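Local structure of AxyAgu115A (Amphibacillus xylanus NBRC 15112, 6NPS) at residues F182-A187 against M634-H639; I454-L459 against V571-V576; Q562-Y567 against H624-G629. The protein is a family GH115 alpha-glucuronidase, a glycoside hydrolase that probably releases glucuronic acid groups from xylans such as arabinoglucuronoxylan. The protein carries 3 engineered substitutions. All coordinates share one frame; numbering follows the deposited sequence.

Overall arrangement
Contacts 1 and 2 are buried, while contact 3 is at the surface. The first two join parts of the GH115 family region to the helical region that follows it in sequence and the loop after that, and they touch: Phe182 packs on Ile454, and Met634 on Ala455. Contacts 2 and 3 share helix 564-596, and Tyr572 N probably hydrogen-bonds to Tyr567 O between them. Contact 3 stays within the helical part, where helix 564-596 meets helix 601-629; His624 of that helix binds the backbone at Gly635 of contact 1. A methionine packed on aromatic rings carries contact 1, contact 2 sets a methyl from a hydrogen-bonded turn beside a helix-borne ring, and contact 3 relies on sparse van der Waals touches.

Contact 1 (F182-A187 against M634-H639); sequences FGNWSA and MGLSEH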
loop_
_atom_site.group_PDB
_atom_site.type_symbol
_atom_site.label_atom_id
_atom_site.label_comp_id
_atom_site.label_asym_id
_atom_site.label_seq_id
_atom_site.Cartn_x
_atom_site.Cartn_y
_atom_site.Cartn_z
ATOM N N PHE A 182 6.326 15.012 32.921
ATOM C CA PHE A 182 6.286 15.517 34.298
ATOM C C PHE A 182 7.612 15.297 35.013
ATOM O O PHE A 182 8.056 16.152 35.784
ATOM C CB PHE A 182 5.153 14.835 35.066
ATOM C CG PHE A 182 4.629 15.608 36.234
ATOM C CD1 PHE A 182 5.138 15.415 37.506
ATOM C CD2 PHE A 182 3.574 16.474 36.079
ATOM C CE1 PHE A 182 4.629 16.108 38.588
ATOM C CE2 PHE A 182 3.067 17.157 37.144
ATOM C CZ PHE A 182 3.596 16.972 38.411
ATOM N N GLY A 183 8.253 14.150 34.780
ATOM C CA GLY A 183 9.505 13.869 35.465
ATOM C C GLY A 183 10.561 14.919 35.174
ATOM O O GLY A 183 11.122 15.530 36.087
ATOM N N ASN A 184 10.804 15.181 33.887
ATOM C CA ASN A 184 11.748 16.225 33.490
ATOM C C ASN A 184 11.308 17.604 33.970
ATOM O O ASN A 184 12.143 18.446 34.316
ATOM C CB ASN A 184 11.889 16.239 31.975
ATOM C CG ASN A 184 12.771 15.129 31.479
ATOM O OD1 ASN A 184 13.971 15.317 31.325
ATOM N ND2 ASN A 184 12.183 13.966 31.220
ATOM N N TRP A 185 10.007 17.867 33.953
ATOM C CA TRP A 185 9.501 19.164 34.398
ATOM C C TRP A 185 9.776 19.361 35.884
ATOM O O TRP A 185 10.323 20.387 36.300
ATOM C CB TRP A 185 7.998 19.258 34.114
ATOM C CG TRP A 185 7.328 20.484 34.655
ATOM C CD1 TRP A 185 7.376 21.733 34.129
ATOM C CD2 TRP A 185 6.539 20.577 35.846
ATOM N NE1 TRP A 185 6.637 22.615 34.905
ATOM C CE2 TRP A 185 6.104 21.926 35.959
ATOM C CE3 TRP A 185 6.121 19.653 36.810
ATOM C CZ2 TRP A 185 5.281 22.374 37.010
ATOM C CZ3 TRP A 185 5.309 20.103 37.872
ATOM C CH2 TRP A 185 4.897 21.451 37.954
ATOM N N SER A 186 9.392 18.376 36.692
ATOM C CA SER A 186 9.649 18.411 38.132
ATOM C C SER A 186 11.146 18.551 38.436
ATOM O O SER A 186 11.546 19.378 39.264
ATOM C CB SER A 186 9.082 17.149 38.771
ATOM O OG SER A 186 10.084 16.155 38.642
ATOM N N ALA A 187 11.989 17.745 37.781
ATOM C CA ALA A 187 13.433 17.819 38.025
ATOM C C ALA A 187 13.986 19.214 37.719
ATOM O O ALA A 187 14.647 19.832 38.560
ATOM C CB ALA A 187 14.169 16.758 37.201
ATOM N N MET A 634 7.004 19.482 29.447
ATOM C CA MET A 634 5.591 19.108 29.420
ATOM C C MET A 634 5.132 18.625 28.048
ATOM O O MET A 634 4.085 17.979 27.958
ATOM C CB MET A 634 4.725 20.296 29.858
ATOM C CG MET A 634 4.747 20.539 31.352
ATOM S SD MET A 634 4.232 19.059 32.249
ATOM C CE MET A 634 3.682 19.844 33.798
ATOM N N GLY A 635 5.887 18.917 26.988
ATOM C CA GLY A 635 5.516 18.501 25.645
ATOM C C GLY A 635 6.444 17.465 25.045
ATOM O O GLY A 635 6.458 17.271 23.822
ATOM N N LEU A 636 7.194 16.763 25.901
ATOM C CA LEU A 636 8.239 15.837 25.472
ATOM C C LEU A 636 7.750 14.493 24.917
ATOM O O LEU A 636 8.530 13.819 24.227
ATOM C CB LEU A 636 9.169 15.537 26.649
ATOM C CG LEU A 636 10.437 16.373 26.740
ATOM C CD1 LEU A 636 11.345 15.882 27.895
ATOM C CD2 LEU A 636 11.138 16.351 25.397
ATOM N N SER A 637 6.522 14.063 25.216
ATOM C CA SER A 637 6.078 12.732 24.815
ATOM C C SER A 637 6.080 12.598 23.297
ATOM O O SER A 637 5.564 13.475 22.596
ATOM C CB SER A 637 4.655 12.461 25.327
ATOM O OG SER A 637 4.444 13.057 26.583
ATOM N N GLU A 638 6.663 11.502 22.803
ATOM C CA GLU A 638 6.473 11.082 21.416
ATOM C C GLU A 638 4.993 10.991 21.142
ATOM O O GLU A 638 4.240 10.430 21.942
ATOM C CB GLU A 638 7.112 9.715 21.147
ATOM C CG GLU A 638 8.620 9.723 21.084
ATOM C CD GLU A 638 9.133 10.626 19.981
ATOM O OE1 GLU A 638 8.619 10.528 18.846
ATOM O OE2 GLU A 638 10.037 11.443 20.257
ATOM N N HIS A 639 4.564 11.543 19.993
ATOM C CA HIS A 639 3.135 11.628 19.737
ATOM C C HIS A 639 2.751 11.444 18.267
ATOM O O HIS A 639 1.567 11.606 17.930
ATOM C CB HIS A 639 2.613 12.965 20.253
ATOM C CG HIS A 639 3.361 14.140 19.723
ATOM N ND1 HIS A 639 4.543 14.585 20.274
ATOM C CD2 HIS A 639 3.105 14.956 18.664
ATOM C CE1 HIS A 639 4.982 15.623 19.584
ATOM N NE2 HIS A 639 4.122 15.875 18.611
#
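Met634 lays its thioether over one face of the Trp185 indole, and this is where the two segments pack tightly. Its methyl carbon CE makes a CH-pi contact, 3.8 Å from the centroid of the five-membered ring and only 17° off the ring normal. The sulfur SD follows over the same ring, its distance to that centroid being 4.5 Å, which makes a Met-aromatic contact. A bend at chi2 (-57°) turns the Met634 chain so that the thioether reaches the ring. The same CE lies 4.1 Å from Phe182 CD2, and Trp185 CE3 sits over the centre of the Phe182 ring, so one flexible, polarisable methionine fits against two rings that already pack on each other. Trp185 NE1 is satisfied by the carbonyl of Lys630, a bond that fixes how the indole is turned. Helix 181-190, which carries both rings, follows strand 170-174 of the parallel TIM-type barrel sheet, whereas 634-639 belongs to a loop beyond helix 601-629; the contact therefore ties the barrel side to the later helical region. Away from the rings the fit is looser. Leu636 CD1 rests 3.9 Å from Asn184 ND2, the two side chains crossing at about a right angle, and Leu636 is exposed. Asn184 suits this rim because its ND2 donates to the carbonyl O of Pro180 while Leu636 CD1 rests against its CB, CG and ND2.

Contact 2 (I454-L459 against V571-V576); sequences IATQEL and VYYPTV
The apolar touches centre on Thr456, whose methyl CG2 comes 3.8 Å from Tyr573 CE2, meeting the ring at its edge and near its plane. Thr456 CB is a looser 4.4 Å from Pro574 CG. Tyr573 is steadied by stacking on Tyr623, and Pro574, with no N-H to give, sits at a kink in helix 564-596. The polar bonds belong to the turn. Gln457 N reaches Ile454 O at 2.9 Å, closing a type II beta turn in which Thr456 takes a positive phi (70°). With chi1 at 81°, Thr456 OG1 stands between its own backbone N and carbonyl carbon, from where it donates to Ala455 O over 2.6 Å, in the carbonyl plane and on a lone pair, and accepts from the backbone N-H of Asn424. Threonine thus suits the place by offering a methyl to the aromatic side and a hydroxyl to the backbone. Replacing it by alanine, which lacks both branches, would probably open a gap at the Tyr573 edge and leave the backbone N-H of Asn424 without this acceptor. The turn comes after strand 446-450, the last in sequence of the eight parallel strands, and leads into helix 458-469, a strand-loop-helix passage characteristic of TIM-barrel architecture.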
loop_
_atom_site.group_PDB
_atom_site.type_symbol
_atom_site.label_atom_id
_atom_site.label_comp_id
_atom_site.label_asym_id
_atom_site.label_seq_id
_atom_site.Cartn_x
_atom_site.Cartn_y
_atom_site.Cartn_z
ATOM N N ILE A 454 -0.940 16.730 33.670
ATOM C CA ILE A 454 -1.782 17.888 33.988
ATOM C C ILE A 454 -1.795 18.930 32.881
ATOM O O ILE A 454 -2.863 19.407 32.487
ATOM C CB ILE A 454 -1.380 18.554 35.317
ATOM C CG1 ILE A 454 -1.303 17.527 36.460
ATOM C CG2 ILE A 454 -2.390 19.673 35.611
ATOM C CD1 ILE A 454 -0.602 18.029 37.724
ATOM N N ALA A 455 -0.622 19.323 32.394
ATOM C CA ALA A 455 -0.554 20.370 31.373
ATOM C C ALA A 455 -1.445 20.150 30.152
ATOM O O ALA A 455 -1.531 19.047 29.618
ATOM C CB ALA A 455 0.893 20.561 30.929
ATOM N N THR A 456 -2.086 21.241 29.692
ATOM C CA THR A 456 -3.098 21.313 28.633
ATOM C C THR A 456 -4.427 20.679 29.035
ATOM O O THR A 456 -5.414 20.804 28.299
ATOM C CB THR A 456 -2.639 20.688 27.294
ATOM O OG1 THR A 456 -2.787 19.266 27.334
ATOM C CG2 THR A 456 -1.166 21.031 27.009
ATOM N N GLN A 457 -4.513 20.070 30.212
ATOM C CA GLN A 457 -5.802 19.551 30.662
ATOM C C GLN A 457 -6.600 20.545 31.511
ATOM O O GLN A 457 -7.583 20.141 32.130
ATOM C CB GLN A 457 -5.613 18.241 31.450
ATOM C CG GLN A 457 -4.736 17.200 30.761
ATOM C CD GLN A 457 -5.391 16.627 29.504
ATOM O OE1 GLN A 457 -6.579 16.827 29.271
ATOM N NE2 GLN A 457 -4.617 15.922 28.698
ATOM N N GLU A 458 -6.232 21.825 31.525
ATOM C CA GLU A 458 -6.826 22.752 32.488
ATOM C C GLU A 458 -8.308 22.996 32.216
ATOM O O GLU A 458 -9.096 23.072 33.155
ATOM C CB GLU A 458 -6.068 24.082 32.504
ATOM C CG GLU A 458 -4.616 23.991 32.977
ATOM C CD GLU A 458 -3.634 23.625 31.847
ATOM O OE1 GLU A 458 -4.078 23.448 30.684
ATOM O OE2 GLU A 458 -2.416 23.509 32.130
ATOM N N LEU A 459 -8.727 23.123 30.941
ATOM C CA LEU A 459 -10.159 23.338 30.701
ATOM C C LEU A 459 -10.998 22.126 31.109
ATOM O O LEU A 459 -11.951 22.293 31.888
ATOM C CB LEU A 459 -10.403 23.706 29.226
ATOM C CG LEU A 459 -11.875 23.733 28.798
ATOM C CD1 LEU A 459 -12.533 24.933 29.458
ATOM C CD2 LEU A 459 -12.039 23.841 27.286
ATOM N N VAL A 571 -4.198 28.226 25.163
ATOM C CA VAL A 571 -4.993 28.236 23.935
ATOM C C VAL A 571 -4.103 27.900 22.733
ATOM O O VAL A 571 -4.378 26.970 21.970
ATOM C CB VAL A 571 -5.686 29.598 23.758
ATOM C CG1 VAL A 571 -6.490 29.607 22.456
ATOM C CG2 VAL A 571 -6.567 29.888 24.975
ATOM N N TYR A 572 -3.028 28.661 22.547
ATOM C CA TYR A 572 -2.266 28.542 21.310
ATOM C C TYR A 572 -1.581 27.178 21.196
ATOM O O TYR A 572 -1.676 26.510 20.164
ATOM C CB TYR A 572 -1.240 29.684 21.238
ATOM C CG TYR A 572 -0.498 29.755 19.917
ATOM C CD1 TYR A 572 -1.052 30.435 18.819
ATOM C CD2 TYR A 572 0.757 29.164 19.772
ATOM C CE1 TYR A 572 -0.348 30.502 17.603
ATOM C CE2 TYR A 572 1.457 29.221 18.578
ATOM C CZ TYR A 572 0.903 29.897 17.505
ATOM O OH TYR A 572 1.594 29.956 16.332
ATOM N N TYR A 573 -0.851 26.755 22.234
ATOM C CA TYR A 573 -0.121 25.489 22.131
ATOM C C TYR A 573 -1.060 24.284 21.953
ATOM O O TYR A 573 -0.849 23.501 21.015
ATOM C CB TYR A 573 0.802 25.355 23.359
ATOM C CG TYR A 573 1.438 23.987 23.450
ATOM C CD1 TYR A 573 2.388 23.588 22.524
ATOM C CD2 TYR A 573 1.072 23.088 24.447
ATOM C CE1 TYR A 573 2.975 22.319 22.587
ATOM C CE2 TYR A 573 1.653 21.832 24.529
ATOM C CZ TYR A 573 2.582 21.451 23.577
ATOM O OH TYR A 573 3.141 20.203 23.623
ATOM N N PRO A 574 -2.090 24.059 22.797
ATOM C CA PRO A 574 -3.055 22.960 22.514
ATOM C C PRO A 574 -3.694 23.037 21.126
ATOM O O PRO A 574 -3.903 21.997 20.488
ATOM C CB PRO A 574 -4.141 23.138 23.594
ATOM C CG PRO A 574 -3.592 24.037 24.569
ATOM C CD PRO A 574 -2.459 24.831 23.988
ATOM N N THR A 575 -4.124 24.226 20.682
ATOM C CA THR A 575 -4.792 24.323 19.376
ATOM C C THR A 575 -3.846 23.963 18.252
ATOM O O THR A 575 -4.112 23.060 17.453
ATOM C CB THR A 575 -5.330 25.747 19.131
ATOM O OG1 THR A 575 -6.243 26.066 20.161
ATOM C CG2 THR A 575 -6.047 25.832 17.756
ATOM N N VAL A 576 -2.714 24.649 18.198
ATOM C CA VAL A 576 -1.815 24.501 17.069
ATOM C C VAL A 576 -1.157 23.142 17.110
ATOM O O VAL A 576 -0.987 22.491 16.074
ATOM C CB VAL A 576 -0.771 25.641 17.058
ATOM C CG1 VAL A 576 0.278 25.392 15.968
ATOM C CG2 VAL A 576 -1.463 27.020 16.864
#

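Contact 3 (Q562-Y567 against H624-G629); sequences QHFTAY and HTIADG
Hydrophobic contact between Phe564 and Ile626 forms one part of this meeting. Phe564 CE2 stands 4.3 Å from Ile626 CG2, the methyl lying at the ring edge and near its plane. CG of Phe564 is anti to the backbone N (chi1 -179°), an orientation that carries the ring out toward the isoleucine although its first bond does not aim there. The ring also meets Tyr556 edge-to-face, and the beta-branched Ile626 packs among the rings of Phe564, Phe568 and Phe631. The rest is made by small groups. Thr565 CG2 comes 4.3 Å from Ile626 CD1, and the Ala627 methyl CB lies 3.8 Å from Thr565 OG1 and 4.0 Å from Thr565 CG2. Short side chains suit this spot, where the backbones approach to 6.7 Å between Thr565 CA and Ala627 CA. Hydrogen bonds stay within each segment: Tyr567 N donates to the carbonyl O of the N-cap residue His563 (3.1 Å), while a weak bond runs from Gly629 N to Ile626 O. Ala627, Asp628 and Gly629 all have positive phi, a left-handed conformation that glycine adopts readily. The first turn of helix 564-596 here meets the weakly bonded, kinked stretch 624-629. With no hydrogen bond or salt bridge across it, the contact rests on methyls, a ring edge and one threonine hydroxyl in van der Waals contact, and probably imposes little directional constraint.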
loop_
_atom_site.group_PDB
_atom_site.type_symbol
_atom_site.label_atom_id
_atom_site.label_comp_id
_atom_site.label_asym_id
_atom_site.label_seq_id
_atom_site.Cartn_x
_atom_site.Cartn_y
_atom_site.Cartn_z
ATOM N N GLN A 562 2.273 40.865 28.737
ATOM C CA GLN A 562 2.002 40.405 30.087
ATOM C C GLN A 562 1.146 39.149 30.089
ATOM O O GLN A 562 1.240 38.338 31.007
ATOM C CB GLN A 562 1.316 41.531 30.868
ATOM C CG GLN A 562 1.494 41.451 32.363
ATOM C CD GLN A 562 1.058 42.715 33.093
ATOM O OE1 GLN A 562 0.446 43.613 32.508
ATOM N NE2 GLN A 562 1.352 42.774 34.392
ATOM N N HIS A 563 0.301 38.956 29.081
ATOM C CA HIS A 563 -0.619 37.833 29.113
ATOM C C HIS A 563 -0.294 36.805 28.050
ATOM O O HIS A 563 -1.057 35.844 27.875
ATOM C CB HIS A 563 -2.061 38.347 28.993
ATOM C CG HIS A 563 -2.441 39.325 30.069
ATOM N ND1 HIS A 563 -2.496 40.689 29.850
ATOM C CD2 HIS A 563 -2.770 39.140 31.374
ATOM C CE1 HIS A 563 -2.844 41.301 30.970
ATOM N NE2 HIS A 563 -3.011 40.387 31.911
ATOM N N PHE A 564 0.837 36.971 27.348
ATOM C CA PHE A 564 1.214 36.032 26.291
ATOM C C PHE A 564 1.361 34.610 26.819
ATOM O O PHE A 564 0.876 33.657 26.195
ATOM C CB PHE A 564 2.514 36.475 25.609
ATOM C CG PHE A 564 2.950 35.564 24.505
ATOM C CD1 PHE A 564 2.387 35.665 23.233
ATOM C CD2 PHE A 564 3.936 34.606 24.727
ATOM C CE1 PHE A 564 2.779 34.824 22.209
ATOM C CE2 PHE A 564 4.350 33.758 23.689
ATOM C CZ PHE A 564 3.775 33.859 22.443
ATOM N N THR A 565 2.045 34.441 27.953
ATOM C CA THR A 565 2.318 33.094 28.454
ATOM C C THR A 565 1.027 32.302 28.668
ATOM O O THR A 565 0.939 31.126 28.295
ATOM C CB THR A 565 3.132 33.179 29.765
ATOM O OG1 THR A 565 4.468 33.623 29.480
ATOM C CG2 THR A 565 3.209 31.831 30.427
ATOM N N ALA A 566 0.014 32.942 29.255
ATOM C CA ALA A 566 -1.276 32.289 29.473
ATOM C C ALA A 566 -1.988 31.985 28.164
ATOM O O ALA A 566 -2.529 30.895 27.993
ATOM C CB ALA A 566 -2.155 33.165 30.383
ATOM N N TYR A 567 -2.019 32.933 27.226
ATOM C CA TYR A 567 -2.568 32.627 25.909
ATOM C C TYR A 567 -1.860 31.414 25.290
ATOM O O TYR A 567 -2.500 30.460 24.820
ATOM C CB TYR A 567 -2.471 33.853 24.983
ATOM C CG TYR A 567 -2.928 33.483 23.594
ATOM C CD1 TYR A 567 -4.261 33.163 23.345
ATOM C CD2 TYR A 567 -2.029 33.404 22.548
ATOM C CE1 TYR A 567 -4.680 32.770 22.101
ATOM C CE2 TYR A 567 -2.441 33.011 21.302
ATOM C CZ TYR A 567 -3.765 32.714 21.089
ATOM O OH TYR A 567 -4.163 32.319 19.842
ATOM N N HIS A 624 8.531 24.783 25.653
ATOM C CA HIS A 624 9.523 24.441 26.654
ATOM C C HIS A 624 10.406 25.616 27.045
ATOM O O HIS A 624 11.123 25.508 28.039
ATOM C CB HIS A 624 10.391 23.288 26.135
ATOM C CG HIS A 624 9.666 21.983 26.100
ATOM N ND1 HIS A 624 10.107 20.901 25.372
ATOM C CD2 HIS A 624 8.503 21.599 26.678
ATOM C CE1 HIS A 624 9.251 19.903 25.515
ATOM N NE2 HIS A 624 8.269 20.300 26.299
ATOM N N THR A 625 10.370 26.732 26.311
ATOM C CA THR A 625 11.179 27.879 26.680
ATOM C C THR A 625 10.396 29.119 27.133
ATOM O O THR A 625 11.012 30.031 27.695
ATOM C CB THR A 625 12.117 28.264 25.524
ATOM O OG1 THR A 625 11.351 28.582 24.372
ATOM C CG2 THR A 625 13.035 27.089 25.170
ATOM N N ILE A 626 9.077 29.195 26.932
ATOM C CA ILE A 626 8.375 30.388 27.410
ATOM C C ILE A 626 8.473 30.509 28.939
ATOM O O ILE A 626 8.525 29.507 29.674
ATOM C CB ILE A 626 6.897 30.419 26.989
ATOM C CG1 ILE A 626 6.246 29.084 27.290
ATOM C CG2 ILE A 626 6.764 30.775 25.538
ATOM C CD1 ILE A 626 4.790 29.217 27.462
ATOM N N ALA A 627 8.487 31.760 29.408
ATOM C CA ALA A 627 8.456 32.085 30.834
ATOM C C ALA A 627 9.578 31.367 31.584
ATOM O O ALA A 627 9.373 30.814 32.663
ATOM C CB ALA A 627 7.082 31.769 31.432
ATOM N N ASP A 628 10.772 31.357 30.982
ATOM C CA ASP A 628 11.975 30.764 31.569
ATOM C C ASP A 628 11.790 29.279 31.893
ATOM O O ASP A 628 12.186 28.802 32.954
ATOM C CB ASP A 628 12.418 31.540 32.816
ATOM C CG ASP A 628 13.835 31.163 33.276
ATOM O OD1 ASP A 628 14.771 31.207 32.437
ATOM O OD2 ASP A 628 14.010 30.814 34.476
ATOM N N GLY A 629 11.195 28.538 30.961
ATOM C CA GLY A 629 11.069 27.102 31.140
ATOM C C GLY A 629 10.018 26.687 32.144
ATOM O O GLY A 629 10.114 25.596 32.731
#